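Side-chain contacts in AlgW protein (Pseudomonas aeruginosa, PDB 7CO3), which is an HtrA-type protease that probably cleaves proteins as a serine endopeptidase, captured here in complex with a tripeptide: residues A56-R61 with V180-G185; V110-E115 with L263-M268; Q130-V133 with R139-I142. The protein carries 1 engineered substitution. All coordinates share one frame; numbering follows the deposited sequence.

Interaction 1 of 3, residues A56-R61 with V180-G185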
loop_
_atom_site.group_PDB
_atom_site.type_symbol
_atom_site.label_atom_id
_atom_site.label_comp_id
_atom_site.label_asym_id
_atom_site.label_seq_id
_atom_site.Cartn_x
_atom_site.Cartn_y
_atom_site.Cartn_z
ATOM N N ALA B 56 6.474 -18.213 -2.331
ATOM C CA ALA B 56 6.209 -18.884 -3.604
ATOM C C ALA B 56 5.472 -20.212 -3.405
ATOM O O ALA B 56 4.515 -20.504 -4.122
ATOM C CB ALA B 56 7.518 -19.110 -4.349
ATOM N N ASN B 57 5.896 -21.016 -2.423
ATOM C CA ASN B 57 5.261 -22.312 -2.179
ATOM C C ASN B 57 3.817 -22.144 -1.768
ATOM O O ASN B 57 2.936 -22.838 -2.288
ATOM C CB ASN B 57 6.047 -23.099 -1.123
ATOM C CG ASN B 57 7.362 -23.597 -1.663
ATOM O OD1 ASN B 57 8.276 -23.964 -0.926
ATOM N ND2 ASN B 57 7.462 -23.625 -2.964
ATOM N N ALA B 58 3.540 -21.190 -0.876
ATOM C CA ALA B 58 2.150 -20.889 -0.527
ATOM C C ALA B 58 1.346 -20.482 -1.762
ATOM O O ALA B 58 0.209 -20.934 -1.944
ATOM C CB ALA B 58 2.100 -19.818 0.558
ATOM N N VAL B 59 1.925 -19.659 -2.647
ATOM C CA VAL B 59 1.196 -19.271 -3.861
ATOM C C VAL B 59 0.960 -20.491 -4.749
ATOM O O VAL B 59 -0.145 -20.714 -5.250
ATOM C CB VAL B 59 1.948 -18.173 -4.644
ATOM C CG1 VAL B 59 1.408 -18.081 -6.127
ATOM C CG2 VAL B 59 1.933 -16.801 -3.922
ATOM N N SER B 60 2.009 -21.283 -4.970
ATOM C CA SER B 60 1.872 -22.496 -5.770
ATOM C C SER B 60 0.734 -23.367 -5.251
ATOM O O SER B 60 -0.010 -23.973 -6.032
ATOM C CB SER B 60 3.190 -23.253 -5.784
ATOM O OG SER B 60 4.052 -22.694 -6.762
ATOM N N ARG B 61 0.561 -23.402 -3.940
ATOM C CA ARG B 61 -0.449 -24.247 -3.334
ATOM C C ARG B 61 -1.854 -23.719 -3.601
ATOM O O ARG B 61 -2.748 -24.479 -3.989
ATOM C CB ARG B 61 -0.173 -24.321 -1.834
ATOM C CG ARG B 61 -0.675 -25.575 -1.176
ATOM C CD ARG B 61 -0.074 -25.750 0.204
ATOM N NE ARG B 61 -0.894 -26.647 1.015
ATOM C CZ ARG B 61 -1.122 -26.486 2.313
ATOM N NH1 ARG B 61 -1.889 -27.354 2.963
ATOM N NH2 ARG B 61 -0.588 -25.460 2.967
ATOM N N VAL B 180 1.443 -13.157 8.802
ATOM C CA VAL B 180 1.487 -12.773 7.390
ATOM C C VAL B 180 0.333 -13.421 6.634
ATOM O O VAL B 180 -0.020 -14.568 6.895
ATOM C CB VAL B 180 2.845 -13.167 6.779
ATOM C CG1 VAL B 180 2.839 -13.043 5.233
ATOM C CG2 VAL B 180 3.938 -12.354 7.370
ATOM N N CYS B 181 -0.278 -12.690 5.695
ATOM C CA CYS B 181 -1.288 -13.298 4.822
ATOM C C CYS B 181 -1.121 -12.812 3.387
ATOM O O CYS B 181 -0.466 -11.798 3.105
ATOM C CB CYS B 181 -2.728 -13.004 5.288
ATOM S SG CYS B 181 -2.996 -11.218 5.497
ATOM N N LEU B 182 -1.766 -13.544 2.484
ATOM C CA LEU B 182 -1.723 -13.303 1.047
ATOM C C LEU B 182 -3.148 -13.156 0.516
ATOM O O LEU B 182 -4.016 -13.966 0.845
ATOM C CB LEU B 182 -1.024 -14.481 0.358
ATOM C CG LEU B 182 0.495 -14.618 0.340
ATOM C CD1 LEU B 182 1.144 -14.348 1.648
ATOM C CD2 LEU B 182 0.850 -16.037 -0.090
ATOM N N ALA B 183 -3.405 -12.113 -0.297
ATOM C CA ALA B 183 -4.661 -11.935 -1.005
ATOM C C ALA B 183 -4.464 -12.396 -2.454
ATOM O O ALA B 183 -3.428 -12.113 -3.062
ATOM C CB ALA B 183 -5.117 -10.470 -0.976
ATOM N N ILE B 184 -5.456 -13.093 -3.005
ATOM C CA ILE B 184 -5.393 -13.656 -4.363
ATOM C C ILE B 184 -6.669 -13.276 -5.080
ATOM O O ILE B 184 -7.757 -13.607 -4.622
ATOM C CB ILE B 184 -5.191 -15.186 -4.387
ATOM C CG1 ILE B 184 -4.009 -15.586 -3.520
ATOM C CG2 ILE B 184 -4.902 -15.646 -5.820
ATOM C CD1 ILE B 184 -3.727 -17.065 -3.484
ATOM N N GLY B 185 -6.535 -12.545 -6.177
ATOM C CA GLY B 185 -7.710 -12.058 -6.865
ATOM C C GLY B 185 -7.338 -11.456 -8.199
ATOM O O GLY B 185 -6.226 -11.643 -8.697
#

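Interaction 2 of 3, residues V110-E115 with L263-M268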
loop_
_atom_site.group_PDB
_atom_site.type_symbol
_atom_site.label_atom_id
_atom_site.label_comp_id
_atom_site.label_asym_id
_atom_site.label_seq_id
_atom_site.Cartn_x
_atom_site.Cartn_y
_atom_site.Cartn_z
ATOM N N VAL B 110 -13.495 -18.706 -5.032
ATOM C CA VAL B 110 -12.615 -19.753 -4.521
ATOM C C VAL B 110 -13.253 -21.133 -4.697
ATOM O O VAL B 110 -14.365 -21.376 -4.226
ATOM C CB VAL B 110 -12.248 -19.525 -3.045
ATOM C CG1 VAL B 110 -11.329 -20.666 -2.607
ATOM C CG2 VAL B 110 -11.548 -18.148 -2.872
ATOM N N ILE B 111 -12.507 -22.046 -5.304
ATOM C CA ILE B 111 -12.941 -23.433 -5.438
ATOM C C ILE B 111 -12.802 -24.126 -4.096
ATOM O O ILE B 111 -11.685 -24.342 -3.616
ATOM C CB ILE B 111 -12.131 -24.173 -6.503
ATOM C CG1 ILE B 111 -12.115 -23.399 -7.807
ATOM C CG2 ILE B 111 -12.692 -25.607 -6.695
ATOM C CD1 ILE B 111 -11.002 -23.823 -8.728
ATOM N N MET B 112 -13.933 -24.497 -3.502
ATOM C CA MET B 112 -13.950 -25.118 -2.185
ATOM C C MET B 112 -13.979 -26.649 -2.208
ATOM O O MET B 112 -13.591 -27.265 -1.212
ATOM C CB MET B 112 -15.149 -24.599 -1.389
ATOM C CG MET B 112 -15.202 -23.096 -1.242
ATOM S SD MET B 112 -13.690 -22.469 -0.445
ATOM C CE MET B 112 -14.164 -22.635 1.276
ATOM N N SER B 113 -14.431 -27.298 -3.286
ATOM C CA SER B 113 -14.372 -28.759 -3.325
ATOM C C SER B 113 -14.230 -29.233 -4.762
ATOM O O SER B 113 -14.596 -28.522 -5.707
ATOM C CB SER B 113 -15.591 -29.417 -2.664
ATOM O OG SER B 113 -16.802 -29.076 -3.324
ATOM N N ALA B 114 -13.670 -30.443 -4.912
ATOM C CA ALA B 114 -13.360 -30.979 -6.235
ATOM C C ALA B 114 -14.613 -31.218 -7.048
ATOM O O ALA B 114 -14.531 -31.332 -8.277
ATOM C CB ALA B 114 -12.557 -32.285 -6.132
ATOM N N GLU B 115 -15.768 -31.283 -6.387
ATOM C CA GLU B 115 -17.061 -31.387 -7.051
ATOM C C GLU B 115 -17.425 -30.141 -7.847
ATOM O O GLU B 115 -18.413 -30.177 -8.591
ATOM C CB GLU B 115 -18.157 -31.636 -6.017
ATOM C CG GLU B 115 -18.049 -32.936 -5.245
ATOM C CD GLU B 115 -18.432 -32.752 -3.785
ATOM O OE1 GLU B 115 -19.627 -32.489 -3.514
ATOM O OE2 GLU B 115 -17.540 -32.862 -2.911
ATOM N N LEU B 263 -17.049 -18.494 9.431
ATOM C CA LEU B 263 -18.349 -17.998 9.001
ATOM C C LEU B 263 -18.680 -18.458 7.595
ATOM O O LEU B 263 -19.802 -18.906 7.339
ATOM C CB LEU B 263 -18.390 -16.467 9.066
ATOM C CG LEU B 263 -19.715 -15.784 8.711
ATOM C CD1 LEU B 263 -20.841 -16.445 9.539
ATOM C CD2 LEU B 263 -19.663 -14.281 8.988
ATOM N N ALA B 264 -17.728 -18.344 6.663
ATOM C CA ALA B 264 -18.055 -18.617 5.267
ATOM C C ALA B 264 -18.405 -20.087 5.038
ATOM O O ALA B 264 -19.247 -20.403 4.179
ATOM C CB ALA B 264 -16.904 -18.186 4.354
ATOM N N LEU B 265 -17.733 -21.006 5.754
ATOM C CA LEU B 265 -18.004 -22.433 5.567
ATOM C C LEU B 265 -19.418 -22.802 6.022
ATOM O O LEU B 265 -20.093 -23.605 5.360
ATOM C CB LEU B 265 -16.964 -23.277 6.300
ATOM C CG LEU B 265 -15.521 -23.189 5.828
ATOM C CD1 LEU B 265 -14.622 -24.212 6.506
ATOM C CD2 LEU B 265 -15.510 -23.368 4.337
ATOM N N GLU B 266 -19.874 -22.231 7.141
ATOM C CA GLU B 266 -21.257 -22.408 7.595
ATOM C C GLU B 266 -22.235 -22.058 6.486
ATOM O O GLU B 266 -22.985 -22.921 5.995
ATOM C CB GLU B 266 -21.553 -21.496 8.789
ATOM C CG GLU B 266 -21.192 -21.973 10.174
ATOM C CD GLU B 266 -21.144 -20.802 11.143
ATOM O OE1 GLU B 266 -22.172 -20.106 11.284
ATOM O OE2 GLU B 266 -20.069 -20.549 11.727
ATOM N N VAL B 267 -22.219 -20.778 6.078
ATOM C CA VAL B 267 -23.027 -20.267 4.977
ATOM C C VAL B 267 -22.966 -21.189 3.769
ATOM O O VAL B 267 -24.010 -21.578 3.229
ATOM C CB VAL B 267 -22.566 -18.843 4.628
ATOM C CG1 VAL B 267 -23.144 -18.394 3.274
ATOM C CG2 VAL B 267 -22.920 -17.882 5.751
ATOM N N MET B 268 -21.757 -21.560 3.332
ATOM C CA MET B 268 -21.615 -22.404 2.144
ATOM C C MET B 268 -22.337 -23.741 2.316
ATOM O O MET B 268 -23.031 -24.204 1.406
ATOM C CB MET B 268 -20.154 -22.695 1.851
ATOM C CG MET B 268 -19.940 -23.466 0.579
ATOM S SD MET B 268 -18.268 -24.044 0.420
ATOM C CE MET B 268 -17.938 -24.625 2.075
#

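Interaction 3 of 3, residues Q130-V133 with R139-I142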
loop_
_atom_site.group_PDB
_atom_site.type_symbol
_atom_site.label_atom_id
_atom_site.label_comp_id
_atom_site.label_asym_id
_atom_site.label_seq_id
_atom_site.Cartn_x
_atom_site.Cartn_y
_atom_site.Cartn_z
ATOM N N GLN B 130 -25.367 -14.080 -16.670
ATOM C CA GLN B 130 -24.383 -15.098 -16.998
ATOM C C GLN B 130 -23.152 -14.907 -16.113
ATOM O O GLN B 130 -22.780 -13.772 -15.784
ATOM C CB GLN B 130 -24.012 -15.025 -18.471
ATOM C CG GLN B 130 -23.139 -16.145 -18.950
ATOM C CD GLN B 130 -22.686 -15.927 -20.380
ATOM O OE1 GLN B 130 -21.884 -15.039 -20.667
ATOM N NE2 GLN B 130 -23.216 -16.729 -21.289
ATOM N N ILE B 131 -22.535 -16.020 -15.717
ATOM C CA ILE B 131 -21.340 -16.031 -14.867
ATOM C C ILE B 131 -20.335 -16.982 -15.490
ATOM O O ILE B 131 -20.596 -18.185 -15.577
ATOM C CB ILE B 131 -21.656 -16.452 -13.416
ATOM C CG1 ILE B 131 -22.688 -15.530 -12.803
ATOM C CG2 ILE B 131 -20.399 -16.433 -12.525
ATOM C CD1 ILE B 131 -23.321 -16.091 -11.563
ATOM N N ILE B 132 -19.199 -16.446 -15.930
ATOM C CA ILE B 132 -18.082 -17.240 -16.419
ATOM C C ILE B 132 -17.009 -17.350 -15.340
ATOM O O ILE B 132 -16.632 -16.352 -14.704
ATOM C CB ILE B 132 -17.494 -16.663 -17.714
ATOM C CG1 ILE B 132 -18.555 -16.699 -18.824
ATOM C CG2 ILE B 132 -16.255 -17.438 -18.120
ATOM C CD1 ILE B 132 -18.968 -15.355 -19.352
ATOM N N VAL B 133 -16.530 -18.574 -15.143
ATOM C CA VAL B 133 -15.437 -18.903 -14.250
ATOM C C VAL B 133 -14.217 -19.161 -15.121
ATOM O O VAL B 133 -14.288 -19.936 -16.082
ATOM C CB VAL B 133 -15.779 -20.142 -13.408
ATOM C CG1 VAL B 133 -14.541 -20.746 -12.834
ATOM C CG2 VAL B 133 -16.815 -19.824 -12.330
ATOM N N ARG B 139 -8.714 -23.068 -18.395
ATOM C CA ARG B 139 -10.066 -23.539 -18.690
ATOM C C ARG B 139 -11.078 -22.470 -18.298
ATOM O O ARG B 139 -10.914 -21.783 -17.286
ATOM C CB ARG B 139 -10.388 -24.829 -17.923
ATOM C CG ARG B 139 -9.782 -26.121 -18.444
ATOM C CD ARG B 139 -9.301 -26.981 -17.275
ATOM N NE ARG B 139 -10.395 -27.578 -16.520
ATOM C CZ ARG B 139 -10.253 -28.234 -15.371
ATOM N NH1 ARG B 139 -9.061 -28.373 -14.812
ATOM N NH2 ARG B 139 -11.312 -28.746 -14.771
ATOM N N GLU B 140 -12.126 -22.339 -19.100
ATOM C CA GLU B 140 -13.259 -21.473 -18.809
ATOM C C GLU B 140 -14.549 -22.283 -18.871
ATOM O O GLU B 140 -14.656 -23.259 -19.623
ATOM C CB GLU B 140 -13.314 -20.300 -19.793
ATOM C CG GLU B 140 -12.071 -19.418 -19.711
ATOM C CD GLU B 140 -12.168 -18.151 -20.538
ATOM O OE1 GLU B 140 -13.291 -17.634 -20.702
ATOM O OE2 GLU B 140 -11.119 -17.667 -21.019
ATOM N N THR B 141 -15.529 -21.871 -18.069
ATOM C CA THR B 141 -16.820 -22.548 -18.048
ATOM C C THR B 141 -17.861 -21.604 -17.480
ATOM O O THR B 141 -17.542 -20.643 -16.779
ATOM C CB THR B 141 -16.794 -23.853 -17.229
ATOM O OG1 THR B 141 -18.042 -24.536 -17.386
ATOM C CG2 THR B 141 -16.588 -23.585 -15.724
ATOM N N ILE B 142 -19.106 -21.880 -17.814
ATOM C CA ILE B 142 -20.220 -21.135 -17.250
ATOM C C ILE B 142 -20.561 -21.754 -15.907
ATOM O O ILE B 142 -20.462 -22.972 -15.732
ATOM C CB ILE B 142 -21.429 -21.132 -18.204
ATOM C CG1 ILE B 142 -21.210 -20.169 -19.371
ATOM C CG2 ILE B 142 -22.682 -20.674 -17.484
ATOM C CD1 ILE B 142 -20.197 -20.611 -20.428
#

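Interaction 1 of 3, residues A56-R61 with V180-G185
The N-terminal helix 56-62 lies against strand 180-185 of the second sheet of the protease domain, where A58 and V59 receive L182. Both closest approaches run through one methyl: L182 CD2 approaches A58 CB to 4.0 Å and V59 CG2 to 4.1 Å, and so meets two neighbouring residues of the same helical turn. The L182 and V59 side chains cross at about a right angle, so they touch through a methyl on each rather than along their lengths. In V59 the other branch, CG1, stands anti to the backbone N (chi1 163°); CG2 is thereby left beside that nitrogen, directed at the leucine. L182 reaches out with CG anti to its own carbonyl carbon (chi1 -79°), and its second methyl is turned off the helix: L182 CD1 remains 5.7 Å from A58 CB. In this trypsin-like fold, 180-185 sits between strands 193-204 and 230-233, and L182 is held in the sheet by backbone hydrogen bonding with V232. The side chains of L182 and V232 also touch, while V59 leans on V194 of strand 193-204. I184, two residues along and with its CA-CB bond likewise directed at the helix, comes no nearer than 5.4 Å, from its CD1 to V59 CA. V59 CA and L182 CA are 8.3 Å apart, and the three touching residues are all buried. The helix also faces the second subunit of the trimer: S60 OG is hydrogen-bonded to R176 NH2 of that subunit, and V59 packs on its T177.

Interaction 2 of 3, residues V110-E115 with L263-M268
M112 meets helix 261-274 at two points, with the thioether of M268 at its base and a methyl of L265 at its end. The base is the fuller of the two: M268 SD rests 3.6 Å from M112 CG and equally close to CB, a sulfur set against the first methylenes of the other methionine. M268 arrives there as an extended arm, CG anti to its backbone N (chi1 -175°), and bends only at the last bond, which carries its CE to 4.3 Å from M112 CE. M112 is folded instead: its turns at chi2 (-58°) and chi3 (-87°) swing the terminal methyl round to L265. There M112 CE and L265 CD2 stand 3.4 Å apart, closer than methyl groups usually pack. Strand 104-113 belongs to the six-stranded antiparallel barrel of the trypsin-like domain, and 261-274 is the helix lying against that barrel, as the C-terminal helix does in chymotrypsin-like proteases. L119 of strand 117-120 is touched by M112, A264 and M268 alike, while M268 also reaches V156. Away from this seam the contact slackens. S113 directs its CB toward the helix, yet its OG stays 6.4 Å from M268 SD. The second methyl of L265 stands back as well, with CD1 5.5 Å from M112 CE. L265 also touches L169, in a loop of the same chain, but on this side both M112 and L265 are only partly buried.

Interaction 3 of 3, residues Q130-V133 with R139-I142
I132 and I142 stand opposite each other in a non-hydrogen-bonded pair, their side chains on one face of the two strands, while V133 and T141 form the hydrogen-bonded pair and point to the other. The isoleucines meet through the longer branch of each, I132 CG1 to I142 CG1 at 4.4 Å. I132 CG2, anti to the backbone N (chi1 -63° for CG1), lies the other way, 3.9 Å from E140 OE1, and the extended glutamate crosses the isoleucine at a slant. On the reverse face V133 CB faces T141 CG2 at 4.2 Å; V133 also packs on A67 and L69 of strand 66-72, whereas T141 touches I159 and L161. Two backbone bonds hold the pair. V133 N gives a short, straight one to T141 O (2.8 Å, 171°), and T141 N returns a more bent one to V133 O (3.0 Å, 154°). T141 O also receives a CA-H...O contact from the CA of I132, at 3.5 Å. R139, just before strand 140-149, is turned off to a salt bridge with D137. This two-strand antiparallel pairing is a beta hairpin, here part of the first barrel of a trypsin-like protease.

In the fold
From the N terminus, helix 56-62 comes first; its partner strand 180-185 lies far along the chain, so interaction 1 closes a long loop. Inside that loop 110-115 opens interaction 2, which closes only at 263-268, beyond 180-185: the two contacts cross. Interaction 3, the local hairpin 130-133 with 139-142, is nested inside both. Interaction 1 fixes the N-terminal helix to the second sheet of the protease domain; interaction 2 brings helix 261-274 back to the first barrel, whose sheet interaction 3 shares. Centres of interactions 1 and 2, and of 2 and 3, lie about 18 Å apart, and none touches another.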